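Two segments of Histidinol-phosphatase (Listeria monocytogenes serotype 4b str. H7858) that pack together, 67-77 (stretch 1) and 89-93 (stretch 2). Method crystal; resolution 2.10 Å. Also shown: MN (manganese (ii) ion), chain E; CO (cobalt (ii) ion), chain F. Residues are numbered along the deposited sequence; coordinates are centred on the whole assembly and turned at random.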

ATOM      1  N   ASP A  67      20.477   4.141   0.471  1.00 36.63           N
ATOM      2  CA  ASP A  67      20.148   3.598  -0.878  1.00 37.68           C
ATOM      3  C   ASP A  67      19.414   4.635  -1.736  1.00 34.86           C
ATOM      4  O   ASP A  67      19.346   4.421  -2.953  1.00 34.83           O
ATOM      5  CB  ASP A  67      19.279   2.339  -0.792  1.00 40.14           C
ATOM      6  CG  ASP A  67      19.997   1.153  -0.170  1.00 43.38           C
ATOM      7  OD1 ASP A  67      21.144   0.907  -0.558  1.00 45.16           O
ATOM      8  OD2 ASP A  67      19.393   0.492   0.715  1.00 52.99           O
ATOM      9  N   LEU A  68      18.833   5.683  -1.137  1.00 32.05           N
ATOM     10  CA  LEU A  68      17.938   6.618  -1.865  1.00 33.37           C
ATOM     11  C   LEU A  68      18.616   7.205  -3.104  1.00 30.44           C
ATOM     12  O   LEU A  68      18.005   7.204  -4.159  1.00 30.00           O
ATOM     13  CB  LEU A  68      17.430   7.724  -0.932  1.00 36.64           C
ATOM     14  CG  LEU A  68      16.364   7.288   0.064  1.00 36.79           C
ATOM     15  CD1 LEU A  68      16.038   8.408   1.045  1.00 40.60           C
ATOM     16  CD2 LEU A  68      15.113   6.816  -0.658  1.00 36.92           C
ATOM     17  N   PRO A  69      19.845   7.761  -3.047  1.00 32.66           N
ATOM     18  CA  PRO A  69      20.478   8.298  -4.256  1.00 33.80           C
ATOM     19  C   PRO A  69      20.559   7.269  -5.406  1.00 34.94           C
ATOM     20  O   PRO A  69      20.304   7.624  -6.552  1.00 32.35           O
ATOM     21  CB  PRO A  69      21.893   8.690  -3.795  1.00 36.59           C
ATOM     22  CG  PRO A  69      21.775   8.879  -2.290  1.00 35.38           C
ATOM     23  CD  PRO A  69      20.687   7.919  -1.849  1.00 34.06           C
ATOM     24  N   TYR A  70      20.862   6.013  -5.077  1.00 36.06           N
ATOM     25  CA  TYR A  70      20.999   4.894  -6.047  1.00 35.04           C
ATOM     26  C   TYR A  70      19.613   4.551  -6.606  1.00 34.38           C
ATOM     27  O   TYR A  70      19.485   4.319  -7.827  1.00 32.34           O
ATOM     28  CB  TYR A  70      21.709   3.708  -5.393  1.00 38.86           C
ATOM     29  CG  TYR A  70      23.110   4.029  -4.911  1.00 42.23           C
ATOM     30  CD1 TYR A  70      24.172   4.142  -5.800  1.00 45.33           C
ATOM     31  CD2 TYR A  70      23.367   4.263  -3.567  1.00 44.62           C
ATOM     32  CE1 TYR A  70      25.446   4.476  -5.372  1.00 50.43           C
ATOM     33  CE2 TYR A  70      24.644   4.562  -3.117  1.00 48.92           C
ATOM     34  CZ  TYR A  70      25.687   4.673  -4.023  1.00 53.79           C
ATOM     35  OH  TYR A  70      26.956   4.961  -3.593  1.00 62.55           O
ATOM     36  N   TYR A  71      18.587   4.579  -5.752  1.00 29.77           N
ATOM     37  CA  TYR A  71      17.180   4.341  -6.155  1.00 29.32           C
ATOM     38  C   TYR A  71      16.752   5.381  -7.192  1.00 29.37           C
ATOM     39  O   TYR A  71      16.298   4.981  -8.280  1.00 28.88           O
ATOM     40  CB  TYR A  71      16.246   4.383  -4.950  1.00 28.99           C
ATOM     41  CG  TYR A  71      14.782   4.402  -5.301  1.00 27.78           C
ATOM     42  CD1 TYR A  71      14.174   3.285  -5.842  1.00 27.78           C
ATOM     43  CD2 TYR A  71      14.002   5.521  -5.079  1.00 27.64           C
ATOM     44  CE1 TYR A  71      12.828   3.282  -6.155  1.00 27.19           C
ATOM     45  CE2 TYR A  71      12.652   5.535  -5.379  1.00 27.78           C
ATOM     46  CZ  TYR A  71      12.058   4.406  -5.913  1.00 27.54           C
ATOM     47  OH  TYR A  71      10.719   4.374  -6.186  1.00 24.96           O
ATOM     48  N   PHE A  72      16.916   6.670  -6.877  1.00 27.36           N
ATOM     49  CA  PHE A  72      16.534   7.772  -7.795  1.00 29.34           C
ATOM     50  C   PHE A  72      17.337   7.681  -9.092  1.00 29.28           C
ATOM     51  O   PHE A  72      16.756   7.854 -10.162  1.00 31.17           O
ATOM     52  CB  PHE A  72      16.687   9.139  -7.129  1.00 32.30           C
ATOM     53  CG  PHE A  72      15.534   9.454  -6.217  1.00 31.88           C
ATOM     54  CD1 PHE A  72      14.247   9.492  -6.714  1.00 32.24           C
ATOM     55  CD2 PHE A  72      15.733   9.681  -4.868  1.00 31.91           C
ATOM     56  CE1 PHE A  72      13.179   9.804  -5.891  1.00 32.43           C
ATOM     57  CE2 PHE A  72      14.665   9.981  -4.042  1.00 29.54           C
ATOM     58  CZ  PHE A  72      13.397  10.042  -4.557  1.00 32.15           C
ATOM     59  N   LYS A  73      18.635   7.406  -9.012  1.00 30.38           N
ATOM     60  CA  LYS A  73      19.466   7.315 -10.228  1.00 32.35           C
ATOM     61  C   LYS A  73      18.915   6.204 -11.136  1.00 31.53           C
ATOM     62  O   LYS A  73      18.726   6.461 -12.330  1.00 32.65           O
ATOM     63  CB  LYS A  73      20.924   7.069  -9.848  1.00 34.07           C
ATOM     64  CG  LYS A  73      21.847   6.876 -11.034  1.00 35.99           C
ATOM     65  CD  LYS A  73      23.238   6.506 -10.627  1.00 39.83           C
ATOM     66  CE  LYS A  73      24.139   6.300 -11.821  1.00 42.78           C
ATOM     67  NZ  LYS A  73      25.281   5.449 -11.448  1.00 44.31           N
ATOM     68  N   LYS A  74      18.685   5.001 -10.603  1.00 30.54           N
ATOM     69  CA  LYS A  74      18.232   3.840 -11.417  1.00 29.42           C
ATOM     70  C   LYS A  74      16.854   4.144 -12.012  1.00 27.57           C
ATOM     71  O   LYS A  74      16.645   3.927 -13.198  1.00 24.50           O
ATOM     72  CB  LYS A  74      18.224   2.557 -10.589  1.00 30.34           C
ATOM     73  CG  LYS A  74      17.667   1.323 -11.296  1.00 31.08           C
ATOM     74  CD  LYS A  74      18.455   0.934 -12.529  1.00 32.81           C
ATOM     75  CE  LYS A  74      17.851  -0.252 -13.249  1.00 34.59           C
ATOM     76  NZ  LYS A  74      17.896  -1.461 -12.397  1.00 33.75           N
HETATM   77  N   MSE A  75      15.908   4.633 -11.196  1.00 27.10           N
HETATM   78  CA  MSE A  75      14.547   4.801 -11.693  1.00 27.65           C
HETATM   79  C   MSE A  75      14.480   5.917 -12.744  1.00 28.45           C
HETATM   80  O   MSE A  75      13.701   5.816 -13.680  1.00 31.11           O
HETATM   81  CB  MSE A  75      13.558   5.086 -10.556  1.00 27.49           C
HETATM   82  CG  MSE A  75      13.403   3.969  -9.529  1.00 29.24           C
HETATM   83 SE   MSE A  75      13.590   2.155 -10.292  1.00 30.29          SE
HETATM   84  CE  MSE A  75      14.809   1.206  -9.073  1.00 29.13           C
ATOM     85  N   ASN A  76      15.233   7.004 -12.549  1.00 28.81           N
ATOM     86  CA  ASN A  76      15.277   8.099 -13.504  1.00 29.13           C
ATOM     87  C   ASN A  76      15.860   7.587 -14.822  1.00 28.37           C
ATOM     88  O   ASN A  76      15.379   7.987 -15.890  1.00 28.02           O
ATOM     89  CB  ASN A  76      16.056   9.320 -12.976  1.00 30.12           C
ATOM     90  CG  ASN A  76      15.164  10.216 -12.120  1.00 32.98           C
ATOM     91  OD1 ASN A  76      15.341  10.348 -10.899  1.00 34.83           O
ATOM     92  ND2 ASN A  76      14.141  10.775 -12.736  1.00 27.55           N
ATOM     93  N   HIS A  77      16.845   6.701 -14.768  1.00 28.06           N
ATOM     94  CA  HIS A  77      17.429   6.080 -15.991  1.00 28.09           C
ATOM     95  C   HIS A  77      16.327   5.297 -16.739  1.00 29.34           C
ATOM     96  O   HIS A  77      16.194   5.436 -17.968  1.00 28.16           O
ATOM     97  CB  HIS A  77      18.621   5.199 -15.596  1.00 28.61           C
ATOM     98  CG  HIS A  77      19.061   4.256 -16.662  1.00 29.99           C
ATOM     99  ND1 HIS A  77      19.666   4.696 -17.797  1.00 29.79           N
ATOM    100  CD2 HIS A  77      18.996   2.904 -16.755  1.00 31.34           C
ATOM    101  CE1 HIS A  77      19.922   3.669 -18.582  1.00 32.25           C
ATOM    102  NE2 HIS A  77      19.530   2.550 -17.964  1.00 32.53           N
ATOM    103  N   HIS A  89       6.243   7.149 -13.608  1.00 26.94           N
ATOM    104  CA  HIS A  89       6.297   8.050 -12.435  1.00 26.02           C
ATOM    105  C   HIS A  89       7.192   7.390 -11.383  1.00 27.10           C
ATOM    106  O   HIS A  89       7.275   6.143 -11.349  1.00 27.90           O
ATOM    107  CB  HIS A  89       4.900   8.368 -11.897  1.00 25.99           C
ATOM    108  CG  HIS A  89       3.954   8.931 -12.900  1.00 27.93           C
ATOM    109  ND1 HIS A  89       4.152  10.144 -13.492  1.00 31.18           N
ATOM    110  CD2 HIS A  89       2.786   8.443 -13.403  1.00 30.82           C
ATOM    111  CE1 HIS A  89       3.150  10.399 -14.326  1.00 33.39           C
ATOM    112  NE2 HIS A  89       2.294   9.353 -14.290  1.00 31.19           N
ATOM    113  N   ILE A  90       7.871   8.207 -10.589  1.00 26.98           N
ATOM    114  CA  ILE A  90       8.797   7.752  -9.527  1.00 27.01           C
ATOM    115  C   ILE A  90       8.332   8.354  -8.210  1.00 25.67           C
ATOM    116  O   ILE A  90       8.132   9.552  -8.121  1.00 27.13           O
ATOM    117  CB  ILE A  90      10.240   8.147  -9.860  1.00 28.67           C
ATOM    118  CG1 ILE A  90      10.642   7.657 -11.256  1.00 30.80           C
ATOM    119  CG2 ILE A  90      11.169   7.632  -8.774  1.00 28.74           C
ATOM    120  CD1 ILE A  90      11.968   8.180 -11.741  1.00 31.34           C
ATOM    121  N   GLY A  91       8.197   7.525  -7.195  1.00 25.99           N
ATOM    122  CA  GLY A  91       7.900   8.002  -5.838  1.00 22.73           C
ATOM    123  C   GLY A  91       8.057   6.887  -4.843  1.00 22.66           C
ATOM    124  O   GLY A  91       8.899   5.985  -5.060  1.00 24.54           O
ATOM    125  N   PHE A  92       7.303   6.966  -3.761  1.00 22.36           N
ATOM    126  CA  PHE A  92       7.377   5.991  -2.657  1.00 21.60           C
ATOM    127  C   PHE A  92       5.992   5.496  -2.292  1.00 20.15           C
ATOM    128  O   PHE A  92       4.995   6.257  -2.406  1.00 19.83           O
ATOM    129  CB  PHE A  92       8.007   6.653  -1.429  1.00 24.15           C
ATOM    130  CG  PHE A  92       9.414   7.119  -1.667  1.00 25.22           C
ATOM    131  CD1 PHE A  92      10.463   6.208  -1.713  1.00 26.68           C
ATOM    132  CD2 PHE A  92       9.679   8.461  -1.887  1.00 28.12           C
ATOM    133  CE1 PHE A  92      11.763   6.629  -1.959  1.00 29.33           C
ATOM    134  CE2 PHE A  92      10.984   8.884  -2.093  1.00 29.31           C
ATOM    135  CZ  PHE A  92      12.017   7.970  -2.125  1.00 29.99           C
ATOM    136  N   GLU A  93       5.955   4.251  -1.828  1.00 20.66           N
ATOM    137  CA  GLU A  93       4.923   3.761  -0.902  1.00 19.71           C
ATOM    138  C   GLU A  93       5.404   4.187   0.482  1.00 21.05           C
ATOM    139  O   GLU A  93       6.377   3.587   1.011  1.00 20.94           O
ATOM    140  CB  GLU A  93       4.701   2.260  -0.998  1.00 19.72           C
ATOM    141  CG  GLU A  93       3.476   1.837  -0.200  1.00 20.69           C
ATOM    142  CD  GLU A  93       3.165   0.356  -0.226  1.00 20.49           C
ATOM    143  OE1 GLU A  93       3.937  -0.383  -0.867  1.00 19.24           O
ATOM    144  OE2 GLU A  93       2.144  -0.044   0.388  1.00 21.65           O
TER
HETATM  145 MN    MN E 302       1.743  -1.950   1.115  0.78 16.40          MN
HETATM  146 CO    CO F 303       3.274  -2.018  -2.121  1.00 22.38          CO
HETATM  147  O   HOH W   1       1.002  -4.042   1.801  1.00 42.97           O
HETATM  148  O   HOH W   2       1.703  -2.416  -0.623  1.00 18.48           O

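A helix laid against a β-strand usually offers one apolar stripe, with successive members three or four residues apart, and this pair from histidinol-phosphatase is a compact example. The helix of stretch 1 runs nearly antiparallel to strand 89-93, at 157° between their N-to-C directions, and the axes approach to 9.1 Å. The contact buries 352 Å², summed over both sides, and is carried by L68, Y71, F72, M75 and N76. D67, P69, Y70, K73, K74 and H77 make no contact with the strand.

L68 opens the series. Its CA-to-CB bond points sideways, but the m, t rotamer brings the end of the chain nearer the strand, and CD2 lies 3.6 Å from CE1 of F92. A branched aliphatic group fits well here, against an aromatic ring that F72 and Y71 also touch.

One turn on, Y71 points toward the strand and does two jobs. Its ring meets F92 obliquely, Y71 CE2 to F92 CE1 at 3.7 Å, with the ring planes inclined at 33°. Beyond the ring, its hydroxyl donates a hydrogen bond to the strand backbone, from Y71 OH to G91 O at 2.7 Å, with the carbonyl oxygen lying near the ring plane. This is the only hydrogen bond between the stretches. Tyrosine suits the position because it supplies apolar surface along its length and a polar group at its tip, where it meets the carbonyl oxygen of buried G91.

F72 sets out sideways, yet its ring reaches the side chains of I90 and F92: CZ is 3.5 Å from CZ of F92, and CE1 is 4.1 Å from CG2 of I90. Its plane stands at 86° to that of F92, and the ring centroids are 5.6 Å apart. Buried phenylalanines suit a contact made mainly of apolar surface; F92 has 75 Å² covered.

At M75, a selenomethionine, the backbones come closest in register, its CA lying 6.8 Å from CA of I90. The CA-to-CB bond points toward the strand while the end of the side chain leads away, so contact is made near the backbone: M75 CB lies 3.7 Å from I90 CD1, and M75 O lies 3.5 Å from the same methyl. I90, an apolar side chain with 110 Å² covered, contributes the largest share of any residue.

N76, partly exposed, closes the walk, a polar side chain bordering I90. Between I90 and F92, G91 has no side chain and presents its carbonyl oxygen to Y71.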